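Local structure of EDTA monooxygenase (EDTA-degrading bacterium BNC1, 5DQP) at residues A[50-55]-A[416-421]; A[40-45]-A[80-85]; A[90-95]-A[227-232]; A[6-11]-A[401-406]. The protein is an EDTA monooxygenase that probably uses reduced FMN and molecular oxygen to attack its substrate and works with a partner flavin reductase. All coordinates share one frame; numbering follows the deposited sequence.

Interaction 1. Residues A[50-55]-A[416-421]; sequences IDAFFL and STLRER
At the N-terminal end of barrel strand 52-55, the short C-terminal helix 418-421 sits against D51 and A52 through R421 and L418. The bond between the segments runs from R421 NH1 to the backbone O of D51, at 3.0 Å. It is rather bent, 135° at the hydrogen, yet the donor lies on a lone pair in the carbonyl plane, and the oxygen lies at the edge of the guanidinium, near its plane. In R421, CG anti to the backbone N (chi1 180°) carries CD to 3.2 Å from D51 OD1, and the bend at chi3 then turns the guanidinium so that NH1 faces the main chain. The two side chains cross obliquely, and the charges make no salt bridge: D51 OD1 is 4.5 Å from R421 NE. The D51 carboxylate is instead held by R5 and the backbone N of L8, while R421 NH2 binds the backbone O of D88 and of E415. This is the floor of a luciferase-like TIM barrel, where strands begin, and an arginine suits it because its several N-H groups can collect carbonyl oxygens left at strand starts and loops. A leucine in place of R421 would probably leave the O of D51 without this donor and remove the link to the O of D88. Next to the polar pair, the methyl CD1 of L418 meets A52 CB at 4.2 Å, where small alanine lets the leucine approach. T417 is the N-cap: its OG1 accepts from E420 N at 3.2 Å and donates to E420 OE1 at 2.9 Å.

Interaction 2. Residues A[40-45]-A[80-85]; sequences RSAEIA and AAITGR
A42 and I82 make the apolar part of this contact between helices 35-47 and 75-85, which follow strands 7-11 and 52-55 in the alpha/beta barrel. One methyl meets another: A42 CB lies 3.6 Å from I82 CG2. Alanine suits the place because its single carbon lets the backbones come to 7.4 Å between A42 CA and I82 CA. The beta-branched partner offers two arms. With CG2 anti to the backbone N and CG1 beside it (chi1 -64°), I82 gives CG2 to A42, and its side chain also packs on Y38 and on F53 of the sheet beneath.

The polar residues stand at the margin. E43 OE1 comes only to 4.5 Å from the backbone O of R85, an approach of two oxygens and no bond. The guanidinium of R85 looks elsewhere, to a salt bridge with E36 and a hydrogen bond with G84 O of the second subunit, so this helix also faces the dimer interface. There A80 packs on A80 of the second subunit.

Both segments are helical through bonds such as A45 N to S41 O at 3.0 Å, and R85 N turns to I82 O at 2.9 Å, its bond to A81 O being weak.

The contact rests on van der Waals packing of one methyl pair, with no polar bond across it, and the charge of R85 is engaged by E36.

Interaction 3. Residues A[90-95]-A[227-232]; sequences GGIVTA and GEIIYA
The hydroxyl oxygen of Y231 lies against the side chain of I92, with CD1 at 3.5 Å, CG2 at 3.8 Å and CB at 4.1 Å from Y231 OH. Both residues point into the hollow of the TIM barrel, from strands 90-96 and 229-233, which are not neighbours: strands 120-125 and 210-213 stand between them, so the side chains bridge the interior from opposite directions. I92 has CG2 anti to the backbone N and CG1 beside it (chi1 -62°), which sets both branches about the phenol oxygen. The hydroxyl, buried here, has no hydrogen-bond partner in the model, an unusual state for a tyrosine. Its ring stacks edge-to-face with F54, and a bound polyether, probably from the crystallisation liquor, lies about 4 Å from the Y231 side chain.

The second point of contact is purely apolar, with I92 CD1 meeting I229 CD1 at 4.2 Å. Isoleucines suit inward-facing strand positions, since beta-branching favours the extended chain and their methyls fill the core; V211 of strand 210-213 also touches all three side chains. Two residues beyond I92, T94, predicted to bind FMN, has OG1 hydrogen-bonded to L55 O and N123 OD1.

Interaction 4. Residues A[6-11]-A[401-406]; sequences MYLVSW and PILQSR
L403 is the residue of 401-406 that meets M6 and L8. P401 comes first; having no N-H, it cannot bond back to the preceding turn, and the helix is kinked there. Its O is well used, taking S405 N at 2.8 Å and S405 OG at 2.9 Å from opposite faces of its plane. I402 turns to A366 of helix 362-374. L403 then points inward with CG beside the backbone N (chi1 -62°), carrying CD1 to both partners: L8 CD1 at 3.9 Å, tip to tip, and M6 SD at 4.0 Å, where the two chains cross at about a right angle. Leucine suits the place because its terminal methyl CD1 reaches both L8 and M6 from the helix, and M6, extended with CG anti to the backbone N, carries SD out to L403 while packing also on W373 and F381. Q404 turns to the backbone O of P410. S405, besides its bonds to P401, lies on the exposed side, as does R406, whose N binds I402 O at 2.8 Å. In this way helix 390-405, which follows strand 380-383, lies against strand 7-11, the first strand, as the closing helix of an alpha/beta barrel does.

From the N terminus, 6-11 opens the loop that interaction 4 closes at 401-406. Then come 40-45 and 50-55, and interaction 2 closes at 80-85 within a few dozen residues, nested inside the loop of interaction 4. Interaction 1, begun at 50-55, therefore crosses interaction 2, and because it closes only at 416-421 it crosses interaction 4 as well. Interaction 3, from 90-95 to 227-232, comes after interaction 2 in series and nests inside both long loops. Interactions 1, 3 and 4 meet on the parallel barrel sheet, with the C-terminal helix, the interior and the closing helix tied to it; interaction 2 joins two outer helices, and F53 packs on I82 beneath them.

Interaction 1. Residues A[50-55]-A[416-421]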
loop_
_atom_site.group_PDB
_atom_site.type_symbol
_atom_site.label_atom_id
_atom_site.label_comp_id
_atom_site.label_asym_id
_atom_site.label_seq_id
_atom_site.Cartn_x
_atom_site.Cartn_y
_atom_site.Cartn_z
ATOM N N ILE A 50 18.717 -2.388 12.720
ATOM C CA ILE A 50 17.485 -1.877 13.303
ATOM C C ILE A 50 16.393 -2.913 13.084
ATOM O O ILE A 50 16.355 -3.583 12.047
ATOM C CB ILE A 50 17.127 -0.510 12.692
ATOM C CG1 ILE A 50 18.257 0.499 12.944
ATOM C CG2 ILE A 50 15.840 0.031 13.290
ATOM C CD1 ILE A 50 18.786 0.572 14.382
ATOM N N ASP A 51 15.515 -3.089 14.081
ATOM C CA ASP A 51 14.515 -4.142 13.953
ATOM C C ASP A 51 13.456 -3.795 12.911
ATOM O O ASP A 51 13.032 -4.672 12.151
ATOM C CB ASP A 51 13.879 -4.436 15.304
ATOM C CG ASP A 51 14.877 -5.008 16.277
ATOM O OD1 ASP A 51 15.339 -6.148 16.037
ATOM O OD2 ASP A 51 15.226 -4.309 17.251
ATOM N N ALA A 52 13.023 -2.536 12.845
ATOM C CA ALA A 52 12.022 -2.157 11.848
ATOM C C ALA A 52 12.076 -0.653 11.608
ATOM O O ALA A 52 12.484 0.108 12.490
ATOM C CB ALA A 52 10.606 -2.560 12.293
ATOM N N PHE A 53 11.668 -0.231 10.405
ATOM C CA PHE A 53 11.362 1.174 10.224
ATOM C C PHE A 53 9.902 1.404 10.608
ATOM O O PHE A 53 9.110 0.471 10.762
ATOM C CB PHE A 53 11.659 1.657 8.787
ATOM C CG PHE A 53 10.852 0.947 7.699
ATOM C CD1 PHE A 53 9.575 1.366 7.380
ATOM C CD2 PHE A 53 11.393 -0.125 6.998
ATOM C CE1 PHE A 53 8.830 0.715 6.409
ATOM C CE2 PHE A 53 10.672 -0.775 6.012
ATOM C CZ PHE A 53 9.383 -0.361 5.715
ATOM N N PHE A 54 9.554 2.667 10.792
ATOM C CA PHE A 54 8.197 3.045 11.125
ATOM C C PHE A 54 7.761 4.220 10.262
ATOM O O PHE A 54 8.521 5.173 10.055
ATOM C CB PHE A 54 8.102 3.410 12.617
ATOM C CG PHE A 54 6.826 4.111 12.997
ATOM C CD1 PHE A 54 5.615 3.454 12.905
ATOM C CD2 PHE A 54 6.846 5.408 13.479
ATOM C CE1 PHE A 54 4.444 4.070 13.266
ATOM C CE2 PHE A 54 5.659 6.049 13.866
ATOM C CZ PHE A 54 4.465 5.379 13.755
ATOM N N LEU A 55 6.527 4.154 9.785
ATOM C CA LEU A 55 5.908 5.218 9.015
ATOM C C LEU A 55 4.661 5.685 9.748
ATOM O O LEU A 55 3.715 4.914 9.926
ATOM C CB LEU A 55 5.563 4.737 7.601
ATOM C CG LEU A 55 6.767 4.448 6.703
ATOM C CD1 LEU A 55 6.311 3.772 5.397
ATOM C CD2 LEU A 55 7.532 5.720 6.402
ATOM N N SER A 416 13.871 -14.017 10.526
ATOM C CA SER A 416 13.478 -13.338 9.308
ATOM C C SER A 416 12.079 -12.742 9.377
ATOM O O SER A 416 11.685 -12.028 8.455
ATOM C CB SER A 416 13.594 -14.292 8.104
ATOM O OG SER A 416 12.633 -15.320 8.163
ATOM N N THR A 417 11.316 -12.997 10.426
ATOM C CA THR A 417 10.010 -12.355 10.523
ATOM C C THR A 417 10.021 -11.387 11.705
ATOM O O THR A 417 10.787 -11.558 12.661
ATOM C CB THR A 417 8.879 -13.391 10.643
ATOM O OG1 THR A 417 8.778 -13.871 11.990
ATOM C CG2 THR A 417 9.130 -14.578 9.681
ATOM N N LEU A 418 9.196 -10.343 11.598
ATOM C CA LEU A 418 9.105 -9.351 12.664
ATOM C C LEU A 418 8.542 -9.962 13.946
ATOM O O LEU A 418 9.092 -9.762 15.037
ATOM C CB LEU A 418 8.265 -8.157 12.192
ATOM C CG LEU A 418 8.167 -7.002 13.175
ATOM C CD1 LEU A 418 9.557 -6.425 13.501
ATOM C CD2 LEU A 418 7.244 -5.924 12.595
ATOM N N ARG A 419 7.459 -10.732 13.845
ATOM C CA ARG A 419 6.916 -11.360 15.052
ATOM C C ARG A 419 7.969 -12.208 15.771
ATOM O O ARG A 419 8.073 -12.168 17.006
ATOM C CB ARG A 419 5.674 -12.180 14.707
ATOM C CG ARG A 419 5.140 -13.019 15.851
ATOM C CD ARG A 419 3.725 -13.562 15.578
ATOM N NE ARG A 419 2.765 -12.516 15.236
ATOM C CZ ARG A 419 2.198 -11.695 16.120
ATOM N NH1 ARG A 419 2.476 -11.817 17.402
ATOM N NH2 ARG A 419 1.343 -10.754 15.725
ATOM N N GLU A 420 8.787 -12.960 15.027
ATOM C CA GLU A 420 9.803 -13.783 15.690
ATOM C C GLU A 420 11.003 -12.959 16.148
ATOM O O GLU A 420 11.562 -13.210 17.220
ATOM C CB GLU A 420 10.244 -14.919 14.758
ATOM C CG GLU A 420 9.096 -15.893 14.455
ATOM C CD GLU A 420 9.396 -16.899 13.339
ATOM O OE1 GLU A 420 9.978 -16.496 12.306
ATOM O OE2 GLU A 420 9.026 -18.091 13.489
ATOM N N ARG A 421 11.422 -11.970 15.354
ATOM C CA ARG A 421 12.488 -11.065 15.793
ATOM C C ARG A 421 12.159 -10.413 17.141
ATOM O O ARG A 421 13.021 -10.293 18.026
ATOM C CB ARG A 421 12.722 -9.999 14.715
ATOM C CG ARG A 421 13.819 -8.973 15.064
ATOM C CD ARG A 421 14.207 -8.167 13.847
ATOM N NE ARG A 421 14.482 -9.018 12.690
ATOM C CZ ARG A 421 14.274 -8.639 11.434
ATOM N NH1 ARG A 421 13.796 -7.422 11.194
ATOM N NH2 ARG A 421 14.554 -9.459 10.422
#

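Interaction 2. Residues A[40-45]-A[80-85]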
loop_
_atom_site.group_PDB
_atom_site.type_symbol
_atom_site.label_atom_id
_atom_site.label_comp_id
_atom_site.label_asym_id
_atom_site.label_seq_id
_atom_site.Cartn_x
_atom_site.Cartn_y
_atom_site.Cartn_z
ATOM N N ARG A 40 17.462 4.461 0.623
ATOM C CA ARG A 40 18.699 4.857 1.277
ATOM C C ARG A 40 18.564 4.766 2.794
ATOM O O ARG A 40 19.425 4.194 3.474
ATOM C CB ARG A 40 19.097 6.265 0.833
ATOM C CG ARG A 40 20.439 6.779 1.398
ATOM C CD ARG A 40 21.017 7.899 0.479
ATOM N NE ARG A 40 22.008 8.760 1.133
ATOM C CZ ARG A 40 22.536 9.859 0.586
ATOM N NH1 ARG A 40 22.177 10.249 -0.638
ATOM N NH2 ARG A 40 23.423 10.586 1.273
ATOM N N SER A 41 17.465 5.290 3.340
ATOM C CA SER A 41 17.306 5.260 4.790
ATOM C C SER A 41 17.060 3.852 5.295
ATOM O O SER A 41 17.530 3.488 6.381
ATOM C CB SER A 41 16.160 6.168 5.221
ATOM O OG SER A 41 16.601 7.497 5.199
ATOM N N ALA A 42 16.296 3.046 4.543
ATOM C CA ALA A 42 16.016 1.704 5.042
ATOM C C ALA A 42 17.268 0.835 4.989
ATOM O O ALA A 42 17.467 -0.009 5.866
ATOM C CB ALA A 42 14.860 1.058 4.262
ATOM N N GLU A 43 18.114 1.032 3.968
ATOM C CA GLU A 43 19.381 0.300 3.881
ATOM C C GLU A 43 20.367 0.746 4.968
ATOM O O GLU A 43 21.176 -0.061 5.440
ATOM C CB GLU A 43 20.003 0.474 2.490
ATOM C CG GLU A 43 19.385 -0.378 1.347
ATOM C CD GLU A 43 19.766 -1.893 1.360
ATOM O OE1 GLU A 43 19.391 -2.598 0.387
ATOM O OE2 GLU A 43 20.424 -2.387 2.318
ATOM N N ILE A 44 20.323 2.015 5.382
ATOM C CA ILE A 44 21.119 2.424 6.537
ATOM C C ILE A 44 20.631 1.715 7.802
ATOM O O ILE A 44 21.430 1.189 8.582
ATOM C CB ILE A 44 21.098 3.956 6.691
ATOM C CG1 ILE A 44 21.961 4.605 5.600
ATOM C CG2 ILE A 44 21.555 4.382 8.105
ATOM C CD1 ILE A 44 21.693 6.114 5.453
ATOM N N ALA A 45 19.315 1.690 8.029
ATOM C CA ALA A 45 18.802 0.995 9.209
ATOM C C ALA A 45 19.116 -0.498 9.144
ATOM O O ALA A 45 19.441 -1.120 10.163
ATOM C CB ALA A 45 17.293 1.239 9.348
ATOM N N ALA A 80 5.475 -1.508 1.062
ATOM C CA ALA A 80 5.567 -2.577 0.065
ATOM C C ALA A 80 6.729 -2.355 -0.897
ATOM O O ALA A 80 7.424 -3.308 -1.266
ATOM C CB ALA A 80 4.251 -2.684 -0.714
ATOM N N ALA A 81 6.936 -1.113 -1.348
ATOM C CA ALA A 81 8.017 -0.845 -2.302
ATOM C C ALA A 81 9.374 -0.956 -1.627
ATOM O O ALA A 81 10.294 -1.586 -2.161
ATOM C CB ALA A 81 7.851 0.544 -2.925
ATOM N N ILE A 82 9.506 -0.379 -0.435
ATOM C CA ILE A 82 10.747 -0.514 0.326
ATOM C C ILE A 82 11.121 -1.982 0.511
ATOM O O ILE A 82 12.242 -2.399 0.195
ATOM C CB ILE A 82 10.631 0.177 1.696
ATOM C CG1 ILE A 82 10.433 1.692 1.537
ATOM C CG2 ILE A 82 11.896 -0.141 2.521
ATOM C CD1 ILE A 82 10.278 2.460 2.927
ATOM N N THR A 83 10.228 -2.768 1.120
ATOM C CA THR A 83 10.613 -4.138 1.453
ATOM C C THR A 83 10.670 -5.039 0.230
ATOM O O THR A 83 11.348 -6.073 0.278
ATOM C CB THR A 83 9.694 -4.746 2.519
ATOM O OG1 THR A 83 8.348 -4.811 2.037
ATOM C CG2 THR A 83 9.765 -3.895 3.822
ATOM N N GLY A 84 10.025 -4.656 -0.875
ATOM C CA GLY A 84 10.296 -5.340 -2.128
ATOM C C GLY A 84 11.761 -5.285 -2.509
ATOM O O GLY A 84 12.258 -6.177 -3.195
ATOM N N ARG A 85 12.473 -4.255 -2.045
ATOM C CA ARG A 85 13.842 -3.948 -2.436
ATOM C C ARG A 85 14.866 -4.199 -1.336
ATOM O O ARG A 85 15.972 -4.662 -1.619
ATOM C CB ARG A 85 13.939 -2.479 -2.877
ATOM C CG ARG A 85 15.384 -1.967 -2.976
ATOM C CD ARG A 85 15.902 -1.999 -4.407
ATOM N NE ARG A 85 14.984 -1.270 -5.279
ATOM C CZ ARG A 85 15.184 -0.042 -5.744
ATOM N NH1 ARG A 85 14.268 0.519 -6.522
ATOM N NH2 ARG A 85 16.299 0.621 -5.445
#

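Interaction 3. Residues A[90-95]-A[227-232]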
loop_
_atom_site.group_PDB
_atom_site.type_symbol
_atom_site.label_atom_id
_atom_site.label_comp_id
_atom_site.label_asym_id
_atom_site.label_seq_id
_atom_site.Cartn_x
_atom_site.Cartn_y
_atom_site.Cartn_z
ATOM N N GLY A 90 12.312 -5.031 9.295
ATOM C CA GLY A 90 10.875 -4.943 9.396
ATOM C C GLY A 90 10.358 -3.551 9.083
ATOM O O GLY A 90 11.106 -2.590 8.881
ATOM N N GLY A 91 9.036 -3.446 9.055
ATOM C CA GLY A 91 8.395 -2.173 8.827
ATOM C C GLY A 91 7.093 -2.114 9.587
ATOM O O GLY A 91 6.411 -3.128 9.734
ATOM N N ILE A 92 6.754 -0.937 10.098
ATOM C CA ILE A 92 5.530 -0.714 10.846
ATOM C C ILE A 92 4.827 0.439 10.166
ATOM O O ILE A 92 5.405 1.525 10.042
ATOM C CB ILE A 92 5.814 -0.382 12.321
ATOM C CG1 ILE A 92 6.539 -1.570 13.001
ATOM C CG2 ILE A 92 4.528 0.052 13.041
ATOM C CD1 ILE A 92 7.284 -1.187 14.311
ATOM N N VAL A 93 3.592 0.214 9.733
ATOM C CA VAL A 93 2.833 1.214 8.991
ATOM C C VAL A 93 1.603 1.647 9.787
ATOM O O VAL A 93 0.938 0.833 10.440
ATOM C CB VAL A 93 2.463 0.682 7.594
ATOM C CG1 VAL A 93 3.749 0.333 6.840
ATOM C CG2 VAL A 93 1.602 -0.550 7.693
ATOM N N THR A 94 1.321 2.942 9.747
ATOM C CA THR A 94 0.160 3.511 10.410
ATOM C C THR A 94 -1.052 3.462 9.495
ATOM O O THR A 94 -0.983 3.909 8.344
ATOM C CB THR A 94 0.438 4.962 10.812
ATOM O OG1 THR A 94 1.522 4.995 11.730
ATOM C CG2 THR A 94 -0.800 5.606 11.446
ATOM N N ALA A 95 -2.175 2.965 10.019
ATOM C CA ALA A 95 -3.438 3.191 9.328
ATOM C C ALA A 95 -4.569 3.299 10.349
ATOM O O ALA A 95 -4.544 2.645 11.394
ATOM C CB ALA A 95 -3.726 2.084 8.313
ATOM N N GLY A 227 -2.486 -4.424 21.476
ATOM C CA GLY A 227 -1.174 -3.866 21.187
ATOM C C GLY A 227 -0.072 -4.819 21.610
ATOM O O GLY A 227 -0.080 -5.343 22.726
ATOM N N GLU A 228 0.860 -5.078 20.704
ATOM C CA GLU A 228 2.031 -5.872 21.043
ATOM C C GLU A 228 3.251 -5.002 21.199
ATOM O O GLU A 228 4.165 -5.349 21.953
ATOM C CB GLU A 228 2.281 -6.921 19.962
ATOM C CG GLU A 228 0.987 -7.610 19.615
ATOM C CD GLU A 228 1.131 -8.670 18.552
ATOM O OE1 GLU A 228 0.711 -8.423 17.393
ATOM O OE2 GLU A 228 1.656 -9.750 18.885
ATOM N N ILE A 229 3.272 -3.883 20.483
ATOM C CA ILE A 229 4.230 -2.817 20.708
ATOM C C ILE A 229 3.458 -1.556 21.049
ATOM O O ILE A 229 2.463 -1.219 20.393
ATOM C CB ILE A 229 5.138 -2.562 19.497
ATOM C CG1 ILE A 229 5.705 -3.868 18.943
ATOM C CG2 ILE A 229 6.240 -1.592 19.894
ATOM C CD1 ILE A 229 6.541 -3.655 17.675
ATOM N N ILE A 230 3.925 -0.863 22.074
ATOM C CA ILE A 230 3.360 0.403 22.501
ATOM C C ILE A 230 4.467 1.445 22.429
ATOM O O ILE A 230 5.546 1.255 23.012
ATOM C CB ILE A 230 2.788 0.298 23.926
ATOM C CG1 ILE A 230 1.895 -0.954 24.058
ATOM C CG2 ILE A 230 2.118 1.618 24.329
ATOM C CD1 ILE A 230 1.448 -1.253 25.481
ATOM N N TYR A 231 4.206 2.528 21.700
ATOM C CA TYR A 231 5.074 3.699 21.702
ATOM C C TYR A 231 4.743 4.578 22.892
ATOM O O TYR A 231 3.576 4.751 23.240
ATOM C CB TYR A 231 4.900 4.519 20.433
ATOM C CG TYR A 231 5.317 3.813 19.184
ATOM C CD1 TYR A 231 6.006 2.601 19.238
ATOM C CD2 TYR A 231 5.038 4.364 17.943
ATOM C CE1 TYR A 231 6.404 1.964 18.080
ATOM C CE2 TYR A 231 5.442 3.742 16.778
ATOM C CZ TYR A 231 6.122 2.547 16.845
ATOM O OH TYR A 231 6.502 1.923 15.678
ATOM N N ALA A 232 5.780 5.140 23.514
ATOM C CA ALA A 232 5.612 5.932 24.719
ATOM C C ALA A 232 6.374 7.242 24.607
ATOM O O ALA A 232 7.301 7.401 23.802
ATOM C CB ALA A 232 6.074 5.172 25.980
#

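Interaction 4. Residues A[6-11]-A[401-406]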
loop_
_atom_site.group_PDB
_atom_site.type_symbol
_atom_site.label_atom_id
_atom_site.label_comp_id
_atom_site.label_asym_id
_atom_site.label_seq_id
_atom_site.Cartn_x
_atom_site.Cartn_y
_atom_site.Cartn_z
ATOM N N MET A 6 17.839 -5.089 23.782
ATOM C CA MET A 6 17.164 -3.844 23.426
ATOM C C MET A 6 16.649 -3.891 21.985
ATOM O O MET A 6 17.357 -4.352 21.086
ATOM C CB MET A 6 18.151 -2.678 23.581
ATOM C CG MET A 6 17.609 -1.293 23.255
ATOM S SD MET A 6 18.925 -0.062 23.328
ATOM C CE MET A 6 19.512 -0.280 25.018
ATOM N N TYR A 7 15.434 -3.387 21.765
ATOM C CA TYR A 7 14.875 -3.272 20.415
ATOM C C TYR A 7 14.932 -1.820 19.944
ATOM O O TYR A 7 14.805 -0.893 20.743
ATOM C CB TYR A 7 13.425 -3.782 20.357
ATOM C CG TYR A 7 13.298 -5.218 20.811
ATOM C CD1 TYR A 7 13.538 -6.264 19.937
ATOM C CD2 TYR A 7 12.980 -5.523 22.135
ATOM C CE1 TYR A 7 13.457 -7.586 20.368
ATOM C CE2 TYR A 7 12.901 -6.827 22.570
ATOM C CZ TYR A 7 13.145 -7.853 21.681
ATOM O OH TYR A 7 13.055 -9.148 22.110
ATOM N N LEU A 8 15.130 -1.627 18.640
ATOM C CA LEU A 8 15.226 -0.295 18.052
ATOM C C LEU A 8 14.375 -0.189 16.794
ATOM O O LEU A 8 14.431 -1.064 15.922
ATOM C CB LEU A 8 16.681 0.052 17.711
ATOM C CG LEU A 8 17.649 0.242 18.873
ATOM C CD1 LEU A 8 19.026 0.471 18.306
ATOM C CD2 LEU A 8 17.228 1.432 19.786
ATOM N N VAL A 9 13.618 0.895 16.687
ATOM C CA VAL A 9 12.794 1.179 15.518
ATOM C C VAL A 9 13.100 2.593 15.051
ATOM O O VAL A 9 13.280 3.493 15.877
ATOM C CB VAL A 9 11.292 1.029 15.852
ATOM C CG1 VAL A 9 10.422 1.468 14.634
ATOM C CG2 VAL A 9 10.983 -0.397 16.301
ATOM N N SER A 10 13.147 2.805 13.735
ATOM C CA SER A 10 13.536 4.102 13.179
ATOM C C SER A 10 12.386 4.713 12.388
ATOM O O SER A 10 11.922 4.118 11.410
ATOM C CB SER A 10 14.762 3.978 12.268
ATOM O OG SER A 10 14.553 3.012 11.227
ATOM N N TRP A 11 11.927 5.891 12.813
ATOM C CA TRP A 11 11.007 6.652 11.982
ATOM C C TRP A 11 11.625 6.838 10.610
ATOM O O TRP A 11 12.829 7.078 10.475
ATOM C CB TRP A 11 10.715 8.034 12.553
ATOM C CG TRP A 11 9.923 8.120 13.776
ATOM C CD1 TRP A 11 10.264 7.655 15.013
ATOM C CD2 TRP A 11 8.672 8.803 13.929
ATOM N NE1 TRP A 11 9.286 7.980 15.924
ATOM C CE2 TRP A 11 8.297 8.685 15.285
ATOM C CE3 TRP A 11 7.827 9.497 13.049
ATOM C CZ2 TRP A 11 7.107 9.229 15.784
ATOM C CZ3 TRP A 11 6.650 10.039 13.545
ATOM C CH2 TRP A 11 6.299 9.900 14.900
ATOM N N PRO A 401 26.982 0.758 17.144
ATOM C CA PRO A 401 28.147 -0.075 17.484
ATOM C C PRO A 401 28.510 -0.026 18.972
ATOM O O PRO A 401 29.004 -1.024 19.515
ATOM C CB PRO A 401 29.249 0.501 16.592
ATOM C CG PRO A 401 28.498 1.128 15.446
ATOM C CD PRO A 401 27.322 1.751 16.100
ATOM N N ILE A 402 28.253 1.098 19.646
ATOM C CA ILE A 402 28.409 1.140 21.091
ATOM C C ILE A 402 27.450 0.157 21.736
ATOM O O ILE A 402 27.850 -0.681 22.553
ATOM C CB ILE A 402 28.205 2.578 21.620
ATOM C CG1 ILE A 402 29.178 3.555 20.933
ATOM C CG2 ILE A 402 28.363 2.605 23.142
ATOM C CD1 ILE A 402 29.133 5.011 21.491
ATOM N N LEU A 403 26.172 0.220 21.343
ATOM C CA LEU A 403 25.189 -0.689 21.904
ATOM C C LEU A 403 25.563 -2.126 21.634
ATOM O O LEU A 403 25.307 -2.998 22.471
ATOM C CB LEU A 403 23.789 -0.399 21.348
ATOM C CG LEU A 403 23.187 0.994 21.652
ATOM C CD1 LEU A 403 21.848 1.162 20.962
ATOM C CD2 LEU A 403 23.055 1.254 23.165
ATOM N N GLN A 404 26.130 -2.410 20.455
ATOM C CA GLN A 404 26.524 -3.786 20.167
ATOM C C GLN A 404 27.736 -4.201 21.012
ATOM O O GLN A 404 27.758 -5.307 21.557
ATOM C CB GLN A 404 26.798 -3.967 18.672
ATOM C CG GLN A 404 25.537 -4.005 17.807
ATOM C CD GLN A 404 25.816 -3.594 16.375
ATOM O OE1 GLN A 404 26.869 -3.024 16.090
ATOM N NE2 GLN A 404 24.859 -3.845 15.466
ATOM N N SER A 405 28.736 -3.330 21.160
ATOM C CA SER A 405 29.850 -3.654 22.070
ATOM C C SER A 405 29.352 -3.887 23.480
ATOM O O SER A 405 29.828 -4.784 24.190
ATOM C CB SER A 405 30.880 -2.525 22.108
ATOM O OG SER A 405 31.314 -2.201 20.808
ATOM N N ARG A 406 28.424 -3.043 23.924
ATOM C CA ARG A 406 27.876 -3.183 25.256
ATOM C C ARG A 406 27.151 -4.509 25.458
ATOM O O ARG A 406 26.839 -4.850 26.601
ATOM C CB ARG A 406 26.948 -2.000 25.526
ATOM C CG ARG A 406 27.691 -0.660 25.491
ATOM C CD ARG A 406 28.346 -0.386 26.818
ATOM N NE ARG A 406 29.579 0.372 26.688
ATOM C CZ ARG A 406 29.749 1.601 27.149
ATOM N NH1 ARG A 406 28.746 2.221 27.790
ATOM N NH2 ARG A 406 30.930 2.191 26.973
#